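PDB 3B40: probable dipeptidase, which probably hydrolyses dipeptides as a metal-dependent dipeptidase of the membrane dipeptidase family, on a TIM-barrel scaffold. Local coordinates for residues E17-E20 with R21-S24; A284-R288 with F289-P293; G317-A320 with S321-G325. The protein carries 11 engineered substitutions. All blocks are in the same frame, centred on the assembly; numbering follows the deposited sequence.

Contact 1 of 3, residues E17-E20 with R21-S24; sequences ELHE and RILS. With CD (cadmium ion), chain B.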
ATOM      1  N   GLU A  17       1.113  16.109 -22.207  1.00 17.46           N
ATOM      2  CA  GLU A  17       1.812  17.388 -22.028  1.00 17.01           C
ATOM      3  C   GLU A  17       2.118  17.673 -20.570  1.00 17.89           C
ATOM      4  O   GLU A  17       3.220  18.154 -20.228  1.00 18.83           O
ATOM      5  CB  GLU A  17       1.014  18.546 -22.662  1.00 16.75           C
ATOM      6  CG  GLU A  17       1.071  18.563 -24.176  1.00 16.47           C
ATOM      7  CD  GLU A  17       2.511  18.766 -24.718  1.00 17.17           C
ATOM      8  OE1 GLU A  17       3.309  19.525 -24.111  1.00 16.95           O
ATOM      9  OE2 GLU A  17       2.862  18.151 -25.747  1.00 16.40           O
ATOM     10  N   LEU A  18       1.164  17.358 -19.691  1.00 17.27           N
ATOM     11  CA  LEU A  18       1.332  17.627 -18.255  1.00 16.71           C
ATOM     12  C   LEU A  18       2.433  16.724 -17.649  1.00 15.80           C
ATOM     13  O   LEU A  18       3.295  17.185 -16.870  1.00 14.73           O
ATOM     14  CB  LEU A  18      -0.036  17.521 -17.526  1.00 17.23           C
ATOM     15  CG  LEU A  18      -0.174  17.892 -16.034  1.00 18.03           C
ATOM     16  CD1 LEU A  18       0.071  19.409 -15.747  1.00 16.86           C
ATOM     17  CD2 LEU A  18      -1.523  17.416 -15.484  1.00 16.87           C
ATOM     18  N   HIS A  19       2.442  15.460 -18.056  1.00 14.83           N
ATOM     19  CA  HIS A  19       3.452  14.524 -17.562  1.00 14.92           C
ATOM     20  C   HIS A  19       4.834  14.661 -18.168  1.00 14.88           C
ATOM     21  O   HIS A  19       5.763  13.991 -17.697  1.00 15.53           O
ATOM     22  CB  HIS A  19       2.971  13.085 -17.653  1.00 15.15           C
ATOM     23  CG  HIS A  19       1.943  12.745 -16.626  1.00 17.14           C
ATOM     24  ND1 HIS A  19       2.273  12.418 -15.326  1.00 18.86           N
ATOM     25  CD2 HIS A  19       0.595  12.692 -16.698  1.00 18.97           C
ATOM     26  CE1 HIS A  19       1.168  12.164 -14.647  1.00 20.80           C
ATOM     27  NE2 HIS A  19       0.135  12.325 -15.454  1.00 19.86           N
ATOM     28  N   GLU A  20       4.976  15.516 -19.192  1.00 14.25           N
ATOM     29  CA  GLU A  20       6.289  16.006 -19.639  1.00 14.20           C
ATOM     30  C   GLU A  20       6.907  16.920 -18.588  1.00 15.45           C
ATOM     31  O   GLU A  20       8.130  17.169 -18.594  1.00 14.42           O
ATOM     32  CB  GLU A  20       6.131  16.858 -20.917  1.00 13.51           C
ATOM     33  CG  GLU A  20       5.942  16.052 -22.196  1.00 12.38           C
ATOM     34  CD  GLU A  20       5.707  16.958 -23.401  1.00 12.41           C
ATOM     35  OE1 GLU A  20       5.944  18.183 -23.328  1.00 13.18           O
ATOM     36  OE2 GLU A  20       5.288  16.454 -24.422  1.00 12.80           O
ATOM     37  N   ARG A  21       6.049  17.449 -17.712  1.00 15.02           N
ATOM     38  CA  ARG A  21       6.443  18.524 -16.818  1.00 15.79           C
ATOM     39  C   ARG A  21       6.335  18.174 -15.326  1.00 15.84           C
ATOM     40  O   ARG A  21       7.112  18.682 -14.547  1.00 16.50           O
ATOM     41  CB  ARG A  21       5.615  19.780 -17.096  1.00 15.59           C
ATOM     42  CG  ARG A  21       6.032  20.488 -18.394  1.00 16.91           C
ATOM     43  CD  ARG A  21       4.990  21.469 -18.936  1.00 16.50           C
ATOM     44  NE  ARG A  21       5.518  21.978 -20.209  1.00 19.58           N
ATOM     45  CZ  ARG A  21       5.380  21.367 -21.382  1.00 17.58           C
ATOM     46  NH1 ARG A  21       5.964  21.876 -22.462  1.00 17.10           N
ATOM     47  NH2 ARG A  21       4.653  20.255 -21.473  1.00 16.38           N
ATOM     48  N   ILE A  22       5.324  17.404 -14.929  1.00 15.32           N
ATOM     49  CA  ILE A  22       5.047  17.209 -13.474  1.00 16.06           C
ATOM     50  C   ILE A  22       5.711  15.952 -12.969  1.00 15.66           C
ATOM     51  O   ILE A  22       6.040  15.067 -13.771  1.00 16.74           O
ATOM     52  CB  ILE A  22       3.520  17.205 -13.111  1.00 15.62           C
ATOM     53  CG1 ILE A  22       2.801  15.944 -13.648  1.00 16.12           C
ATOM     54  CG2 ILE A  22       2.864  18.494 -13.565  1.00 15.54           C
ATOM     55  CD1 ILE A  22       1.351  15.716 -13.044  1.00 16.48           C
ATOM     56  N   LEU A  23       5.950  15.913 -11.658  1.00 15.50           N
ATOM     57  CA  LEU A  23       6.424  14.726 -10.961  1.00 15.90           C
ATOM     58  C   LEU A  23       5.233  13.856 -10.646  1.00 15.71           C
ATOM     59  O   LEU A  23       4.145  14.368 -10.329  1.00 15.10           O
ATOM     60  CB  LEU A  23       7.056  15.074  -9.608  1.00 15.78           C
ATOM     61  CG  LEU A  23       8.203  16.058  -9.535  1.00 18.10           C
ATOM     62  CD1 LEU A  23       8.748  16.152  -8.103  1.00 21.72           C
ATOM     63  CD2 LEU A  23       9.293  15.631 -10.519  1.00 21.41           C
ATOM     64  N   SER A  24       5.470  12.549 -10.673  1.00 14.55           N
ATOM     65  CA  SER A  24       4.447  11.580 -10.353  1.00 13.86           C
ATOM     66  C   SER A  24       5.077  10.573  -9.370  1.00 13.69           C
ATOM     67  O   SER A  24       6.251  10.248  -9.466  1.00 13.07           O
ATOM     68  CB  SER A  24       3.951  10.895 -11.613  1.00 14.15           C
ATOM     69  OG  SER A  24       5.032  10.516 -12.419  1.00 15.77           O
TER
HETATM   70 CD    CD B   1       5.124  18.711 -25.509  1.00 17.78          CD
HETATM   71  O   HOH W   1       5.149  12.547 -14.372  1.00 11.79           O
HETATM   72  O   HOH W   2       7.717  14.544 -15.963  1.00 25.48           O

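Contact 2 of 3, residues A284-R288 with F289-P293; sequences ALRAR and FDLPP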
ATOM      1  N   ALA A 284     -21.968 -20.376  -1.958  1.00 24.45           N
ATOM      2  CA  ALA A 284     -21.970 -21.821  -2.240  1.00 24.61           C
ATOM      3  C   ALA A 284     -20.716 -22.470  -1.673  1.00 24.71           C
ATOM      4  O   ALA A 284     -20.789 -23.559  -1.110  1.00 24.84           O
ATOM      5  CB  ALA A 284     -22.093 -22.097  -3.745  1.00 25.43           C
ATOM      6  N   LEU A 285     -19.565 -21.798  -1.804  1.00 24.19           N
ATOM      7  CA  LEU A 285     -18.309 -22.337  -1.276  1.00 23.12           C
ATOM      8  C   LEU A 285     -18.321 -22.364   0.251  1.00 22.46           C
ATOM      9  O   LEU A 285     -17.889 -23.333   0.854  1.00 22.82           O
ATOM     10  CB  LEU A 285     -17.107 -21.539  -1.784  1.00 23.60           C
ATOM     11  CG  LEU A 285     -15.731 -21.756  -1.150  1.00 21.16           C
ATOM     12  CD1 LEU A 285     -15.178 -23.111  -1.554  1.00 23.54           C
ATOM     13  CD2 LEU A 285     -14.793 -20.686  -1.597  1.00 20.20           C
ATOM     14  N   ARG A 286     -18.816 -21.295   0.852  1.00 22.02           N
ATOM     15  CA  ARG A 286     -18.880 -21.177   2.301  1.00 22.12           C
ATOM     16  C   ARG A 286     -19.746 -22.322   2.877  1.00 23.09           C
ATOM     17  O   ARG A 286     -19.323 -23.046   3.774  1.00 23.40           O
ATOM     18  CB  ARG A 286     -19.416 -19.791   2.664  1.00 22.02           C
ATOM     19  CG  ARG A 286     -18.350 -18.682   2.569  1.00 20.14           C
ATOM     20  CD  ARG A 286     -18.936 -17.292   2.801  1.00 20.07           C
ATOM     21  NE  ARG A 286     -19.309 -17.161   4.213  1.00 17.44           N
ATOM     22  CZ  ARG A 286     -18.437 -16.908   5.178  1.00 17.07           C
ATOM     23  NH1 ARG A 286     -17.144 -16.709   4.872  1.00 15.64           N
ATOM     24  NH2 ARG A 286     -18.850 -16.866   6.438  1.00 16.02           N
ATOM     25  N   ALA A 287     -20.935 -22.497   2.312  1.00 24.35           N
ATOM     26  CA  ALA A 287     -21.811 -23.645   2.589  1.00 25.01           C
ATOM     27  C   ALA A 287     -21.139 -25.040   2.535  1.00 25.33           C
ATOM     28  O   ALA A 287     -21.374 -25.865   3.417  1.00 25.28           O
ATOM     29  CB  ALA A 287     -23.030 -23.598   1.682  1.00 24.80           C
ATOM     30  N   ARG A 288     -20.292 -25.323   1.543  1.00 26.45           N
ATOM     31  CA  ARG A 288     -19.599 -26.635   1.566  1.00 27.50           C
ATOM     32  C   ARG A 288     -18.466 -26.766   2.573  1.00 26.48           C
ATOM     33  O   ARG A 288     -17.977 -27.874   2.807  1.00 26.31           O
ATOM     34  CB  ARG A 288     -19.175 -27.165   0.182  1.00 28.05           C
ATOM     35  CG  ARG A 288     -18.503 -26.195  -0.749  1.00 30.28           C
ATOM     36  CD  ARG A 288     -18.103 -26.881  -2.066  1.00 30.91           C
ATOM     37  NE  ARG A 288     -16.741 -27.456  -1.973  1.00 39.87           N
ATOM     38  CZ  ARG A 288     -15.685 -27.118  -2.731  1.00 39.71           C
ATOM     39  NH1 ARG A 288     -15.788 -26.223  -3.709  1.00 39.82           N
ATOM     40  NH2 ARG A 288     -14.510 -27.707  -2.525  1.00 40.02           N
ATOM     41  N   PHE A 289     -18.049 -25.651   3.178  1.00 25.33           N
ATOM     42  CA  PHE A 289     -17.062 -25.698   4.263  1.00 23.74           C
ATOM     43  C   PHE A 289     -17.685 -25.369   5.620  1.00 23.34           C
ATOM     44  O   PHE A 289     -16.980 -25.042   6.561  1.00 22.88           O
ATOM     45  CB  PHE A 289     -15.882 -24.761   3.974  1.00 23.83           C
ATOM     46  CG  PHE A 289     -14.956 -25.281   2.924  1.00 23.04           C
ATOM     47  CD1 PHE A 289     -13.804 -25.989   3.285  1.00 24.44           C
ATOM     48  CD2 PHE A 289     -15.249 -25.110   1.581  1.00 22.15           C
ATOM     49  CE1 PHE A 289     -12.942 -26.483   2.313  1.00 23.39           C
ATOM     50  CE2 PHE A 289     -14.394 -25.597   0.606  1.00 23.49           C
ATOM     51  CZ  PHE A 289     -13.242 -26.290   0.979  1.00 23.48           C
ATOM     52  N   ASP A 290     -19.008 -25.458   5.703  1.00 23.91           N
ATOM     53  CA  ASP A 290     -19.749 -25.303   6.961  1.00 24.48           C
ATOM     54  C   ASP A 290     -19.664 -23.889   7.564  1.00 24.54           C
ATOM     55  O   ASP A 290     -19.748 -23.712   8.784  1.00 24.96           O
ATOM     56  CB  ASP A 290     -19.308 -26.362   7.981  1.00 24.93           C
ATOM     57  CG  ASP A 290     -19.726 -27.779   7.588  1.00 27.62           C
ATOM     58  OD1 ASP A 290     -20.884 -27.984   7.152  1.00 27.94           O
ATOM     59  OD2 ASP A 290     -18.879 -28.693   7.722  1.00 31.97           O
ATOM     60  N   LEU A 291     -19.555 -22.886   6.700  1.00 23.99           N
ATOM     61  CA  LEU A 291     -19.598 -21.509   7.120  1.00 24.10           C
ATOM     62  C   LEU A 291     -20.910 -20.909   6.665  1.00 24.96           C
ATOM     63  O   LEU A 291     -21.402 -21.263   5.578  1.00 25.22           O
ATOM     64  CB  LEU A 291     -18.432 -20.739   6.494  1.00 24.50           C
ATOM     65  CG  LEU A 291     -17.016 -21.223   6.768  1.00 22.81           C
ATOM     66  CD1 LEU A 291     -16.060 -20.560   5.784  1.00 22.84           C
ATOM     67  CD2 LEU A 291     -16.600 -20.939   8.225  1.00 23.62           C
ATOM     68  N   PRO A 292     -21.475 -19.978   7.471  1.00 24.89           N
ATOM     69  CA  PRO A 292     -22.803 -19.431   7.210  1.00 24.81           C
ATOM     70  C   PRO A 292     -22.723 -18.399   6.098  1.00 25.05           C
ATOM     71  O   PRO A 292     -21.617 -17.987   5.735  1.00 25.01           O
ATOM     72  CB  PRO A 292     -23.160 -18.751   8.532  1.00 24.68           C
ATOM     73  CG  PRO A 292     -21.838 -18.318   9.088  1.00 24.41           C
ATOM     74  CD  PRO A 292     -20.866 -19.374   8.680  1.00 25.00           C
ATOM     75  N   PRO A 293     -23.876 -17.998   5.531  1.00 25.24           N
ATOM     76  CA  PRO A 293     -23.811 -17.058   4.401  1.00 24.87           C
ATOM     77  C   PRO A 293     -23.169 -15.728   4.802  1.00 24.17           C
ATOM     78  O   PRO A 293     -23.321 -15.278   5.937  1.00 23.76           O
ATOM     79  CB  PRO A 293     -25.290 -16.860   4.032  1.00 25.06           C
ATOM     80  CG  PRO A 293     -25.955 -18.091   4.512  1.00 24.47           C
ATOM     81  CD  PRO A 293     -25.267 -18.391   5.820  1.00 25.35           C
TER

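Contact 3 of 3, residues G317-A320 with S321-G325; sequences GEYA and SALYG. With MG (magnesium ion), chain D.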
ATOM      1  N   GLY A 317      -6.021 -24.574   2.996  1.00 21.07           N
ATOM      2  CA  GLY A 317      -5.494 -24.531   1.644  1.00 21.41           C
ATOM      3  C   GLY A 317      -6.557 -24.653   0.570  1.00 21.86           C
ATOM      4  O   GLY A 317      -6.612 -23.839  -0.339  1.00 21.68           O
ATOM      5  N   GLU A 318      -7.427 -25.655   0.699  1.00 23.17           N
ATOM      6  CA  GLU A 318      -8.503 -25.881  -0.261  1.00 23.99           C
ATOM      7  C   GLU A 318      -9.493 -24.728  -0.347  1.00 23.73           C
ATOM      8  O   GLU A 318      -9.880 -24.286  -1.434  1.00 24.09           O
ATOM      9  CB  GLU A 318      -9.253 -27.155   0.095  1.00 24.84           C
ATOM     10  CG  GLU A 318      -8.786 -28.366  -0.672  1.00 29.95           C
ATOM     11  CD  GLU A 318      -9.750 -29.510  -0.542  1.00 34.69           C
ATOM     12  OE1 GLU A 318      -9.309 -30.630  -0.170  1.00 39.06           O
ATOM     13  OE2 GLU A 318     -10.961 -29.291  -0.796  1.00 35.37           O
ATOM     14  N   TYR A 319      -9.918 -24.257   0.817  1.00 22.53           N
ATOM     15  CA  TYR A 319     -10.864 -23.164   0.900  1.00 21.48           C
ATOM     16  C   TYR A 319     -10.279 -21.837   0.381  1.00 21.61           C
ATOM     17  O   TYR A 319     -10.867 -21.221  -0.522  1.00 22.08           O
ATOM     18  CB  TYR A 319     -11.369 -23.020   2.347  1.00 19.19           C
ATOM     19  CG  TYR A 319     -12.253 -21.833   2.525  1.00 18.37           C
ATOM     20  CD1 TYR A 319     -13.569 -21.854   2.091  1.00 17.20           C
ATOM     21  CD2 TYR A 319     -11.768 -20.673   3.139  1.00 15.26           C
ATOM     22  CE1 TYR A 319     -14.391 -20.728   2.241  1.00 18.42           C
ATOM     23  CE2 TYR A 319     -12.564 -19.566   3.291  1.00 17.01           C
ATOM     24  CZ  TYR A 319     -13.877 -19.590   2.857  1.00 17.74           C
ATOM     25  OH  TYR A 319     -14.661 -18.469   3.021  1.00 16.11           O
ATOM     26  N   ALA A 320      -9.156 -21.401   0.974  1.00 21.05           N
ATOM     27  CA  ALA A 320      -8.392 -20.216   0.511  1.00 21.37           C
ATOM     28  C   ALA A 320      -8.168 -20.231  -1.008  1.00 21.49           C
ATOM     29  O   ALA A 320      -8.504 -19.269  -1.708  1.00 21.58           O
ATOM     30  CB  ALA A 320      -7.028 -20.106   1.270  1.00 20.61           C
ATOM     31  N   SER A 321      -7.620 -21.334  -1.531  1.00 22.33           N
ATOM     32  CA  SER A 321      -7.386 -21.434  -2.996  1.00 21.82           C
ATOM     33  C   SER A 321      -8.660 -21.209  -3.773  1.00 20.49           C
ATOM     34  O   SER A 321      -8.693 -20.378  -4.682  1.00 20.35           O
ATOM     35  CB  SER A 321      -6.761 -22.760  -3.387  1.00 22.50           C
ATOM     36  OG  SER A 321      -5.564 -22.950  -2.649  1.00 25.79           O
ATOM     37  N   ALA A 322      -9.721 -21.907  -3.389  1.00 19.30           N
ATOM     38  CA  ALA A 322     -11.016 -21.746  -4.045  1.00 19.09           C
ATOM     39  C   ALA A 322     -11.607 -20.350  -3.929  1.00 19.46           C
ATOM     40  O   ALA A 322     -12.231 -19.865  -4.875  1.00 19.93           O
ATOM     41  CB  ALA A 322     -12.028 -22.781  -3.526  1.00 18.71           C
ATOM     42  N   LEU A 323     -11.470 -19.731  -2.758  1.00 19.48           N
ATOM     43  CA  LEU A 323     -11.985 -18.374  -2.538  1.00 20.17           C
ATOM     44  C   LEU A 323     -11.272 -17.415  -3.507  1.00 20.81           C
ATOM     45  O   LEU A 323     -11.920 -16.674  -4.244  1.00 20.63           O
ATOM     46  CB  LEU A 323     -11.793 -17.957  -1.069  1.00 19.61           C
ATOM     47  CG  LEU A 323     -12.148 -16.533  -0.608  1.00 19.72           C
ATOM     48  CD1 LEU A 323     -12.884 -16.619   0.673  1.00 22.13           C
ATOM     49  CD2 LEU A 323     -10.925 -15.719  -0.427  1.00 20.78           C
ATOM     50  N   TYR A 324      -9.945 -17.475  -3.528  1.00 22.27           N
ATOM     51  CA  TYR A 324      -9.170 -16.578  -4.358  1.00 24.00           C
ATOM     52  C   TYR A 324      -9.390 -16.790  -5.861  1.00 24.73           C
ATOM     53  O   TYR A 324      -9.251 -15.846  -6.647  1.00 26.07           O
ATOM     54  CB  TYR A 324      -7.699 -16.608  -3.950  1.00 24.96           C
ATOM     55  CG  TYR A 324      -7.454 -15.858  -2.644  1.00 26.15           C
ATOM     56  CD1 TYR A 324      -7.798 -14.509  -2.519  1.00 27.57           C
ATOM     57  CD2 TYR A 324      -6.893 -16.500  -1.537  1.00 28.17           C
ATOM     58  CE1 TYR A 324      -7.583 -13.799  -1.316  1.00 28.67           C
ATOM     59  CE2 TYR A 324      -6.666 -15.804  -0.323  1.00 27.88           C
ATOM     60  CZ  TYR A 324      -7.021 -14.460  -0.224  1.00 27.58           C
ATOM     61  OH  TYR A 324      -6.820 -13.774   0.947  1.00 27.44           O
ATOM     62  N   GLY A 325      -9.748 -18.007  -6.255  1.00 24.71           N
ATOM     63  CA  GLY A 325     -10.088 -18.304  -7.656  1.00 24.33           C
ATOM     64  C   GLY A 325     -11.358 -17.591  -8.077  1.00 23.95           C
ATOM     65  O   GLY A 325     -11.446 -17.052  -9.185  1.00 23.59           O
TER
HETATM   66 MG    MG D 449     -11.751 -31.452  -1.076  0.50 27.35          MG

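Contact 1 of 3, residues E17-E20 with R21-S24
Arg21 doubles back along the C-terminal part of helix 9-19 to reach Glu17 and Glu20. Its CB rests 3.5 Å from Leu18 O, and the chain runs extended from CG to NE, carrying CD past Glu17 O. At the tip NH2 serves three acceptors: Glu17 O at 2.8 Å, lying in the guanidinium plane; Glu17 OE1 at 3.0 Å, met on the anti side of its carboxylate in a salt bridge; and Glu20 OE1, more weakly. Both oxygens of Glu17 and of Glu20 chelate a cadmium ion, Glu17 OE2 at 2.3 Å, so the OE1 atoms that NH2 meets are also metal ligands. The arginine probably offsets charge that the metal alone leaves on two carboxylates.

Where the chain leaves the helix for the loop, Leu18 O accepts from both Arg21 N and Ile22 N. Beta-branched Ile22 spreads over two partners: CG2 packs 3.7 Å from Leu18 CD1, while CD1 lies over one face of the His19 ring in a CH-pi contact. A water joins His19 ND1, Ile22 O and Ser24 OG. His19 NE2 bonds Thr379 of helix 375-385, its ring meets Trp396 of helix 389-409 edge-to-face, and Ser24, at the foot of strand 25-29, bonds Ser61 N just ahead of the neighbouring parallel strand 62-68.

Contact 2 of 3, residues A284-R288 with F289-P293
A Schellman motif ends helix 276-288 here, with Asp290 as its C-prime residue. The defining bonds are Leu291 N to Arg286 O, 2.9 Å and fairly straight at 166°, and a weak one from Asp290 N to Ala287 O. Arg286 O also accepts from Phe289 N, and the two donors approach from opposite faces of the carbonyl plane. The turn needs a left-handed conformation at C-prime, most often supplied by glycine; Asp290 adopts it, with phi 66°, although it carries a side chain, and its carboxylate has a long, weak ion pair with Arg315.

The side chain of Arg286 fastens the chain beyond the turn. A bend at chi3 (70°) swings the guanidinium back so that NE and NH2 both hold Pro292 O, at 2.9 and 3.1 Å, with the oxygen in the guanidinium plane. Proline has no N-H, but its carbonyl remains a good acceptor, and arginine's side-on pair of donors fits it. Leu291 CB lies over one face of the same group, 3.9 Å from NH2. NH2 also forms a salt bridge with Asp305, so Pro292 O and Asp305 together restrict its rotation, and the buried charge has a counter-ion.

Phe289 packs against Leu285, whose CD1 touches ring atom CE2 at 3.4 Å; Leu285 O lies at the ring edge, in its plane. CE2 also sits over one face of the Arg288 guanidinium, offset toward its rim, the two planes well away from parallel. Phe289 meets Tyr319 of helix 313-328 edge-to-face, while Leu285 and Leu291 press on the same tyrosine. The 6→1 bond, the positive-phi C-prime residue and the contact of Leu291 CB with Arg286 CB, 4.1 Å, are together characteristic of the Schellman C-cap.

Contact 3 of 3, residues G317-A320 with S321-G325
Gly317 O is gripped twice by Ser321, by the backbone N at 3.0 Å and by the hydroxyl OG at 2.7 Å, in the middle of the alpha-helix 313-328. The two donors reach the carbonyl from opposite faces of its plane. OG stands anti to the serine's own carbonyl carbon (chi1 -56°), which turns it back toward the preceding turn; serine is short enough to satisfy its hydroxyl on the helix backbone in this way. The regular i to i+4 bonds continue with Ala322 N to Glu318 O, Leu323 N to Tyr319 O and Tyr324 N to Ala320 O, the last nearly straight at 173°.

One side of the helix is aromatic and aliphatic. Tyr319 and Leu323, one turn apart, both have CG anti to the backbone N, and Leu323 CD1 packs 3.8 Å from Tyr319 CZ. Small Ala322 lets Leu285 of helix 276-288 come close, while the Tyr319 ring also meets Trp311 edge-to-face. Glu318 points elsewhere: extended beyond CG, its anionic side chain carries the carboxylate out to a magnesium ion, which OE2 binds at 2.3 Å. Farther along, Leu323 CD2 stands over the face of the Tyr324 ring, 3.8 Å above its plane and over its centre.

Overall arrangement
Contacts 2 and 3 form one neighbourhood, their centres 12 Å apart: helices 276-288 and 313-328 follow each other in the chain and pack together, with Arg286 NH1 3.6 Å from Tyr319 OH and Leu285 CD2 likewise 3.6 Å from Leu323 N, both as packing. The magnesium ion held in contact 3 also lies about 5 Å from the Arg288 side chain. Contact 1 is remote, on the opposite side of the chain's centre, about 38 Å from contact 2 and 29 Å from contact 3 between nearest atoms. Its cadmium ion, and a calcium ion about 5 Å from the Leu18 side chain, probably the one bound by His14 and Asp389, belong to that distant region.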